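Local coordinates for Ika8 (Synthetic construct, PDB 6G6O), which is a computationally designed, symmetrical eight-bladed beta-propeller of the WD40 type, made as an artificial protein and probably without a natural function, at residues G93-I98 and T116-D121; D132-E137 and D154-V159. All blocks are in the same frame, centred on the assembly; numbering follows the deposited sequence. Where two conformers were deposited one is given.

Interactions 1 and 2 are the same kind of contact in successive WD repeats: a Gly-His loop ahead of a blade's first strand meets the start of its third strand. Each centre lies about 17 Å from the centre of the chain, and the two centres are 14 Å apart. They follow one another in sequence and also touch, since Ile-117, whose CB points away from 93-98, brings CD1 within 3.6 Å of His-134 CD2 and 4.0 Å of Gly-133 CA. Both keep a histidine-threonine hydrogen bond and a lysine over the imidazole; they differ where the lysine ends, at a carbonyl in interaction 1 and bent at its last torsion in interaction 2.

Interaction 1: G93-I98 and T116-D121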
ATOM      1  N   GLY A  93      10.245  11.836  13.220  1.00 20.08           N
ATOM      2  CA  GLY A  93      10.298  11.447  11.831  1.00 16.40           C
ATOM      3  C   GLY A  93      11.718  11.143  11.376  1.00 21.92           C
ATOM      4  O   GLY A  93      12.673  11.124  12.153  1.00 24.44           O
ATOM      5  N   HIS A  94      11.837  10.904  10.077  1.00 20.53           N
ATOM      6  CA  HIS A  94      13.115  10.592   9.457  1.00 17.89           C
ATOM      7  C   HIS A  94      13.737  11.842   8.854  1.00 17.17           C
ATOM      8  O   HIS A  94      13.073  12.860   8.642  1.00 22.66           O
ATOM      9  CB  HIS A  94      12.950   9.530   8.367  1.00 13.61           C
ATOM     10  CG  HIS A  94      12.472   8.205   8.871  1.00 10.53           C
ATOM     11  ND1 HIS A  94      13.192   7.042   8.699  1.00 13.46           N
ATOM     12  CD2 HIS A  94      11.341   7.853   9.526  1.00 11.69           C
ATOM     13  CE1 HIS A  94      12.526   6.032   9.228  1.00  9.17           C
ATOM     14  NE2 HIS A  94      11.401   6.497   9.737  1.00 15.25           N
ATOM     15  N   GLN A  95      15.034  11.749   8.574  0.54 21.89           N
ATOM     16  CA  GLN A  95      15.764  12.812   7.902  0.54 22.36           C
ATOM     17  C   GLN A  95      15.650  12.733   6.385  0.54 20.11           C
ATOM     18  O   GLN A  95      16.057  13.676   5.699  0.54 24.23           O
ATOM     19  CB  GLN A  95      17.243  12.778   8.309  0.54 21.92           C
ATOM     20  CG  GLN A  95      17.517  13.241   9.737  0.54 23.54           C
ATOM     21  CD  GLN A  95      17.023  12.258  10.784  0.54 21.62           C
ATOM     22  OE1 GLN A  95      16.989  11.048  10.551  0.54 23.34           O
ATOM     23  NE2 GLN A  95      16.634  12.774  11.944  0.54 24.03           N
ATOM     24  N   SER A  96      15.111  11.643   5.855  1.00 18.84           N
ATOM     25  CA  SER A  96      14.909  11.452   4.427  1.00 24.92           C
ATOM     26  C   SER A  96      13.429  11.190   4.157  1.00 20.28           C
ATOM     27  O   SER A  96      12.615  11.092   5.076  1.00 17.72           O
ATOM     28  CB  SER A  96      15.784  10.309   3.905  1.00 20.49           C
ATOM     29  OG  SER A  96      15.121   9.065   4.013  1.00 33.59           O
ATOM     30  N   ALA A  97      13.090  11.065   2.877  1.00 18.68           N
ATOM     31  CA  ALA A  97      11.692  10.968   2.474  1.00 20.95           C
ATOM     32  C   ALA A  97      11.045   9.701   3.017  1.00 20.43           C
ATOM     33  O   ALA A  97      11.571   8.596   2.848  1.00 15.00           O
ATOM     34  CB  ALA A  97      11.583  11.001   0.949  1.00 20.32           C
ATOM     35  N   ILE A  98       9.895   9.867   3.673  1.00 17.58           N
ATOM     36  CA  ILE A  98       9.099   8.723   4.098  1.00 16.79           C
ATOM     37  C   ILE A  98       8.582   7.992   2.868  1.00 17.77           C
ATOM     38  O   ILE A  98       7.934   8.589   1.999  1.00 22.59           O
ATOM     39  CB  ILE A  98       7.942   9.172   5.001  1.00 15.32           C
ATOM     40  CG1 ILE A  98       8.472   9.926   6.220  1.00 18.68           C
ATOM     41  CG2 ILE A  98       7.103   7.976   5.425  1.00 14.66           C
ATOM     42  CD1 ILE A  98       9.533   9.172   6.985  1.00 14.99           C
ATOM     43  N   THR A 116      16.392   3.795   6.314  1.00 18.05           N
ATOM     44  CA  THR A 116      16.170   3.748   7.751  1.00 19.62           C
ATOM     45  C   THR A 116      14.748   3.310   8.069  1.00 18.71           C
ATOM     46  O   THR A 116      13.799   3.648   7.355  1.00 20.08           O
ATOM     47  CB  THR A 116      16.446   5.116   8.374  1.00 21.31           C
ATOM     48  OG1 THR A 116      15.831   6.137   7.581  1.00 24.35           O
ATOM     49  CG2 THR A 116      17.945   5.372   8.444  1.00 24.74           C
ATOM     50  N   ILE A 117      14.607   2.548   9.149  1.00 19.15           N
ATOM     51  CA  ILE A 117      13.315   2.091   9.642  1.00 17.49           C
ATOM     52  C   ILE A 117      13.207   2.479  11.107  1.00 18.31           C
ATOM     53  O   ILE A 117      14.085   2.139  11.908  1.00 20.30           O
ATOM     54  CB  ILE A 117      13.140   0.571   9.473  1.00 18.55           C
ATOM     55  CG1 ILE A 117      13.400   0.152   8.029  1.00 21.36           C
ATOM     56  CG2 ILE A 117      11.750   0.148   9.905  1.00 24.19           C
ATOM     57  CD1 ILE A 117      13.506  -1.340   7.847  1.00 21.19           C
ATOM     58  N   LYS A 118      12.144   3.193  11.456  1.00 18.09           N
ATOM     59  CA  LYS A 118      11.928   3.640  12.821  1.00 14.38           C
ATOM     60  C   LYS A 118      10.601   3.104  13.337  1.00 19.89           C
ATOM     61  O   LYS A 118       9.654   2.901  12.571  1.00 16.75           O
ATOM     62  CB  LYS A 118      11.953   5.169  12.922  1.00 14.90           C
ATOM     63  CG  LYS A 118      13.327   5.781  12.688  1.00 15.61           C
ATOM     64  CD  LYS A 118      13.344   7.248  13.070  1.00 14.87           C
ATOM     65  CE  LYS A 118      14.677   7.899  12.744  1.00 18.89           C
ATOM     66  NZ  LYS A 118      14.709   9.320  13.185  1.00 24.02           N
ATOM     67  N   VAL A 119      10.548   2.872  14.645  1.00 21.81           N
ATOM     68  CA  VAL A 119       9.382   2.308  15.315  1.00 17.40           C
ATOM     69  C   VAL A 119       8.951   3.287  16.395  1.00 19.83           C
ATOM     70  O   VAL A 119       9.738   3.614  17.293  1.00 21.62           O
ATOM     71  CB  VAL A 119       9.683   0.925  15.911  1.00 16.41           C
ATOM     72  CG1 VAL A 119       8.566   0.495  16.842  1.00 19.81           C
ATOM     73  CG2 VAL A 119       9.884  -0.096  14.805  1.00 17.05           C
ATOM     74  N   TRP A 120       7.706   3.749  16.314  1.00 20.47           N
ATOM     75  CA  TRP A 120       7.189   4.760  17.220  1.00 14.98           C
ATOM     76  C   TRP A 120       6.076   4.184  18.086  1.00 15.83           C
ATOM     77  O   TRP A 120       5.412   3.210  17.722  1.00 22.64           O
ATOM     78  CB  TRP A 120       6.660   5.980  16.455  1.00 13.03           C
ATOM     79  CG  TRP A 120       7.564   6.462  15.361  1.00 14.22           C
ATOM     80  CD1 TRP A 120       7.571   6.049  14.060  1.00 15.42           C
ATOM     81  CD2 TRP A 120       8.585   7.462  15.468  1.00 17.62           C
ATOM     82  NE1 TRP A 120       8.536   6.724  13.352  1.00 14.33           N
ATOM     83  CE2 TRP A 120       9.173   7.597  14.194  1.00 17.44           C
ATOM     84  CE3 TRP A 120       9.062   8.253  16.518  1.00 12.89           C
ATOM     85  CZ2 TRP A 120      10.212   8.491  13.942  1.00 19.82           C
ATOM     86  CZ3 TRP A 120      10.094   9.139  16.266  1.00 16.97           C
ATOM     87  CH2 TRP A 120      10.658   9.250  14.990  1.00 15.75           C
ATOM     88  N   ASP A 121       5.888   4.805  19.246  1.00 23.83           N
ATOM     89  CA  ASP A 121       4.772   4.519  20.142  1.00 22.20           C
ATOM     90  C   ASP A 121       3.816   5.701  20.047  1.00 19.12           C
ATOM     91  O   ASP A 121       4.138   6.804  20.499  1.00 21.46           O
ATOM     92  CB  ASP A 121       5.264   4.307  21.574  1.00 22.06           C
ATOM     93  CG  ASP A 121       4.142   3.948  22.538  1.00 30.81           C
ATOM     94  OD1 ASP A 121       2.987   3.777  22.094  1.00 35.19           O
ATOM     95  OD2 ASP A 121       4.420   3.834  23.751  1.00 25.08           O
TER
HETATM   96  O   HOH W   1      16.537   8.923   8.136  1.00 28.03           O
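Gly-93 lies against the benzo ring of Trp-120, its N 3.2 Å from CH2, in an oblique approach. Its carbonyl O accepts a hydrogen bond from Lys-118 NZ at 2.9 Å, the amine tilted 34° from the carbonyl plane. Lys-118 gets there because its chain is extended beyond CG.

His-94 makes the largest contribution. With CG anti to the carbonyl carbon (chi1 -63°), its side chain runs alongside those of Thr-116 and Lys-118 in the opposing sense and gives ND1-H to Thr-116 OG1 at 3.0 Å, with the oxygen in the ring plane and an N-H...O angle of 159°. Lys-118 CD lies over one face, 4.0 Å from the ring centroid, a CH-pi contact. NE2 bonds to Ser-110 OG, which also bonds Trp-120 NE1, so both imidazole nitrogens are held and the ring's rotation is fixed. An alanine in place of His-94 would probably leave Thr-116 OG1 and Ser-110 without their imidazole partner and open a gap beneath the Lys-118 methylenes.

At Gln-95 the backbone N donates to water 1 at 3.2 Å, and that water donates to Thr-116 OG1 at 2.9 Å. The threonine hydroxyl also bonds Asp-114 OD1. The chain of bonds from Trp-120 through Ser-110 and His-94 to Asp-114, with Thr-116 inserted, recalls the Trp-Ser/Thr-His-Asp network of WD40 repeats.

The loop 93-98 thus leads into strand 98-104 while gripping strand 117-121, two strands away in the same blade. Strand 107-112 runs between them and supplies Ser-110; strand 127-131 flanks 117-121 on its other side.

Interaction 2: D132-E137 and D154-V159; sequences DGHQSE and DGTVKV
His-134 and Thr-156 are joined by one hydrogen bond, ND1-H to OG1 at 3.0 Å, their two side chains running alongside in opposing senses. An N-H...O angle of 165° and an acceptor lying in the imidazole plane mark it as well aligned. At the far end of the ring NE2 bonds to Ser-150 OG, so the imidazole is pinned at both nitrogens.

The threonine is set by Asp-154. Thr-156 OG1 stands between the backbone N and the carbonyl carbon (chi1 54°), and from there donates a hydrogen bond to Asp-154 OD1 at 2.6 Å, on the syn side of the carboxylate. The same oxygen takes Thr-156 N-H from above the carboxylate plane at 3.1 Å, closing an Asx turn. With the hydroxyl proton committed to the aspartate, OG1 presents itself as the acceptor for ND1, and the carboxylate would be expected to polarise the hydroxyl toward that role.

The other carboxylate oxygen, OD2, packs against Ser-136 CB at 3.3 Å and accepts a hydrogen bond from water 2, which in turn accepts from Gln-135 N.

Lys-158 passes over one ring face. CE lies 4.2 Å from the His-134 centroid in a CH-pi contact, and also 3.2 Å from Gly-133 O. The chain bends at its last torsion (chi4 -52°), turning NZ aside from an otherwise extended course.

The relay is consistent with a variant of the Trp-Ser/Thr-His-Asp tetrad of WD40 propeller blades. His-134, Ser-150 and Asp-154 match its His, Ser and Asp, but His-134 ND1 and Asp-154 OD1 stand 4.9 Å apart, and Thr-156 is inserted between aspartate and imidazole to bridge them.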
ATOM      1  N   ASP A 132      19.268   1.272  11.125  1.00 40.16           N
ATOM      2  CA  ASP A 132      19.597   1.643   9.756  1.00 33.08           C
ATOM      3  C   ASP A 132      18.815   0.825   8.740  1.00 30.60           C
ATOM      4  O   ASP A 132      18.633   1.279   7.605  1.00 38.68           O
ATOM      5  CB  ASP A 132      21.099   1.479   9.517  1.00 44.78           C
ATOM      6  CG  ASP A 132      21.935   2.268  10.507  1.00 47.65           C
ATOM      7  OD1 ASP A 132      21.902   3.515  10.453  1.00 45.03           O
ATOM      8  OD2 ASP A 132      22.618   1.638  11.341  1.00 40.78           O
ATOM      9  N   GLY A 133      18.353  -0.363   9.121  1.00 26.21           N
ATOM     10  CA  GLY A 133      17.532  -1.184   8.253  1.00 22.67           C
ATOM     11  C   GLY A 133      18.225  -1.621   6.980  1.00 23.53           C
ATOM     12  O   GLY A 133      19.001  -2.580   6.982  1.00 23.63           O
ATOM     13  N   HIS A 134      17.954  -0.918   5.887  1.00 20.02           N
ATOM     14  CA  HIS A 134      18.476  -1.267   4.577  1.00 15.68           C
ATOM     15  C   HIS A 134      19.441  -0.197   4.085  1.00 16.86           C
ATOM     16  O   HIS A 134      19.404   0.957   4.519  1.00 21.50           O
ATOM     17  CB  HIS A 134      17.339  -1.444   3.562  1.00 18.71           C
ATOM     18  CG  HIS A 134      16.292  -2.426   3.990  1.00 13.23           C
ATOM     19  ND1 HIS A 134      16.136  -3.655   3.386  1.00 13.33           N
ATOM     20  CD2 HIS A 134      15.348  -2.360   4.956  1.00 16.08           C
ATOM     21  CE1 HIS A 134      15.142  -4.304   3.964  1.00 12.43           C
ATOM     22  NE2 HIS A 134      14.647  -3.541   4.921  1.00 15.21           N
ATOM     23  N   GLN A 135      20.323  -0.606   3.171  1.00 15.46           N
ATOM     24  CA  GLN A 135      21.163   0.318   2.420  1.00 19.93           C
ATOM     25  C   GLN A 135      20.512   0.744   1.113  1.00 19.48           C
ATOM     26  O   GLN A 135      21.211   1.017   0.128  1.00 19.10           O
ATOM     27  CB  GLN A 135      22.533  -0.308   2.155  1.00 24.40           C
ATOM     28  CG  GLN A 135      23.361  -0.539   3.405  1.00 21.99           C
ATOM     29  CD  GLN A 135      24.774  -0.975   3.083  1.00 23.25           C
ATOM     30  OE1 GLN A 135      25.009  -2.117   2.689  1.00 27.36           O
ATOM     31  NE2 GLN A 135      25.727  -0.063   3.244  1.00 28.42           N
ATOM     32  N   SER A 136      19.184   0.795   1.084  1.00 21.47           N
ATOM     33  CA  SER A 136      18.430   1.103  -0.119  1.00 18.01           C
ATOM     34  C   SER A 136      17.051   1.579   0.305  1.00 16.97           C
ATOM     35  O   SER A 136      16.601   1.312   1.423  1.00 15.23           O
ATOM     36  CB  SER A 136      18.326  -0.114  -1.044  1.00 16.22           C
ATOM     37  OG  SER A 136      17.814   0.243  -2.315  1.00 27.43           O
ATOM     38  N   GLU A 137      16.386   2.283  -0.606  1.00 20.70           N
ATOM     39  CA  GLU A 137      15.071   2.842  -0.320  1.00 13.42           C
ATOM     40  C   GLU A 137      14.091   1.745   0.069  1.00 12.28           C
ATOM     41  O   GLU A 137      13.899   0.778  -0.674  1.00 18.50           O
ATOM     42  CB  GLU A 137      14.558   3.606  -1.538  1.00 24.59           C
ATOM     43  CG  GLU A 137      13.204   4.251  -1.336  1.00 22.61           C
ATOM     44  CD  GLU A 137      12.736   5.003  -2.560  1.00 20.13           C
ATOM     45  OE1 GLU A 137      11.557   4.842  -2.941  1.00 29.86           O
ATOM     46  OE2 GLU A 137      13.549   5.751  -3.143  1.00 26.06           O
ATOM     47  N   ASP A 154      16.687  -2.658  -3.507  1.00 24.52           N
ATOM     48  CA  ASP A 154      17.760  -3.518  -3.986  1.00 18.19           C
ATOM     49  C   ASP A 154      17.412  -4.998  -3.919  1.00 18.29           C
ATOM     50  O   ASP A 154      18.249  -5.834  -4.271  1.00 24.47           O
ATOM     51  CB  ASP A 154      19.051  -3.252  -3.201  1.00 16.55           C
ATOM     52  CG  ASP A 154      18.865  -3.377  -1.698  1.00 16.33           C
ATOM     53  OD1 ASP A 154      17.779  -3.802  -1.254  1.00 22.02           O
ATOM     54  OD2 ASP A 154      19.812  -3.040  -0.955  1.00 22.91           O
ATOM     55  N   GLY A 155      16.206  -5.343  -3.475  1.00 17.43           N
ATOM     56  CA  GLY A 155      15.786  -6.724  -3.396  1.00 17.20           C
ATOM     57  C   GLY A 155      15.959  -7.373  -2.043  1.00 16.15           C
ATOM     58  O   GLY A 155      15.608  -8.548  -1.893  1.00 22.31           O
ATOM     59  N   THR A 156      16.487  -6.652  -1.058  1.00 22.07           N
ATOM     60  CA  THR A 156      16.688  -7.215   0.267  1.00 19.07           C
ATOM     61  C   THR A 156      15.382  -7.219   1.052  1.00 18.75           C
ATOM     62  O   THR A 156      14.571  -6.296   0.944  1.00 20.84           O
ATOM     63  CB  THR A 156      17.750  -6.423   1.030  1.00 16.32           C
ATOM     64  OG1 THR A 156      17.389  -5.037   1.051  1.00 22.80           O
ATOM     65  CG2 THR A 156      19.107  -6.575   0.362  1.00 15.01           C
ATOM     66  N   VAL A 157      15.180  -8.276   1.835  1.00 21.14           N
ATOM     67  CA  VAL A 157      14.015  -8.426   2.697  1.00 19.65           C
ATOM     68  C   VAL A 157      14.504  -8.847   4.075  1.00 21.06           C
ATOM     69  O   VAL A 157      15.254  -9.822   4.199  1.00 24.40           O
ATOM     70  CB  VAL A 157      13.013  -9.456   2.143  1.00 18.15           C
ATOM     71  CG1 VAL A 157      11.795  -9.548   3.043  1.00 15.88           C
ATOM     72  CG2 VAL A 157      12.602  -9.096   0.721  1.00 15.40           C
ATOM     73  N   LYS A 158      14.086  -8.116   5.106  1.00 25.23           N
ATOM     74  CA  LYS A 158      14.538  -8.363   6.466  1.00 24.10           C
ATOM     75  C   LYS A 158      13.339  -8.542   7.389  1.00 30.53           C
ATOM     76  O   LYS A 158      12.233  -8.073   7.110  1.00 26.79           O
ATOM     77  CB  LYS A 158      15.434  -7.223   6.977  1.00 24.38           C
ATOM     78  CG  LYS A 158      16.626  -6.922   6.080  1.00 20.81           C
ATOM     79  CD  LYS A 158      17.651  -6.054   6.789  1.00 21.94           C
ATOM     80  CE  LYS A 158      18.690  -5.513   5.818  1.00 23.91           C
ATOM     81  NZ  LYS A 158      19.315  -6.583   4.995  1.00 29.04           N
ATOM     82  N   VAL A 159      13.577  -9.235   8.501  1.00 26.35           N
ATOM     83  CA  VAL A 159      12.558  -9.496   9.512  1.00 27.08           C
ATOM     84  C   VAL A 159      13.116  -9.078  10.865  1.00 28.68           C
ATOM     85  O   VAL A 159      14.114  -9.643  11.327  1.00 24.39           O
ATOM     86  CB  VAL A 159      12.137 -10.976   9.539  1.00 23.80           C
ATOM     87  CG1 VAL A 159      11.080 -11.200  10.609  1.00 38.37           C
ATOM     88  CG2 VAL A 159      11.624 -11.414   8.176  1.00 25.94           C
TER
HETATM   89  O   HOH W   2      20.128  -3.278   2.162  1.00 21.62           O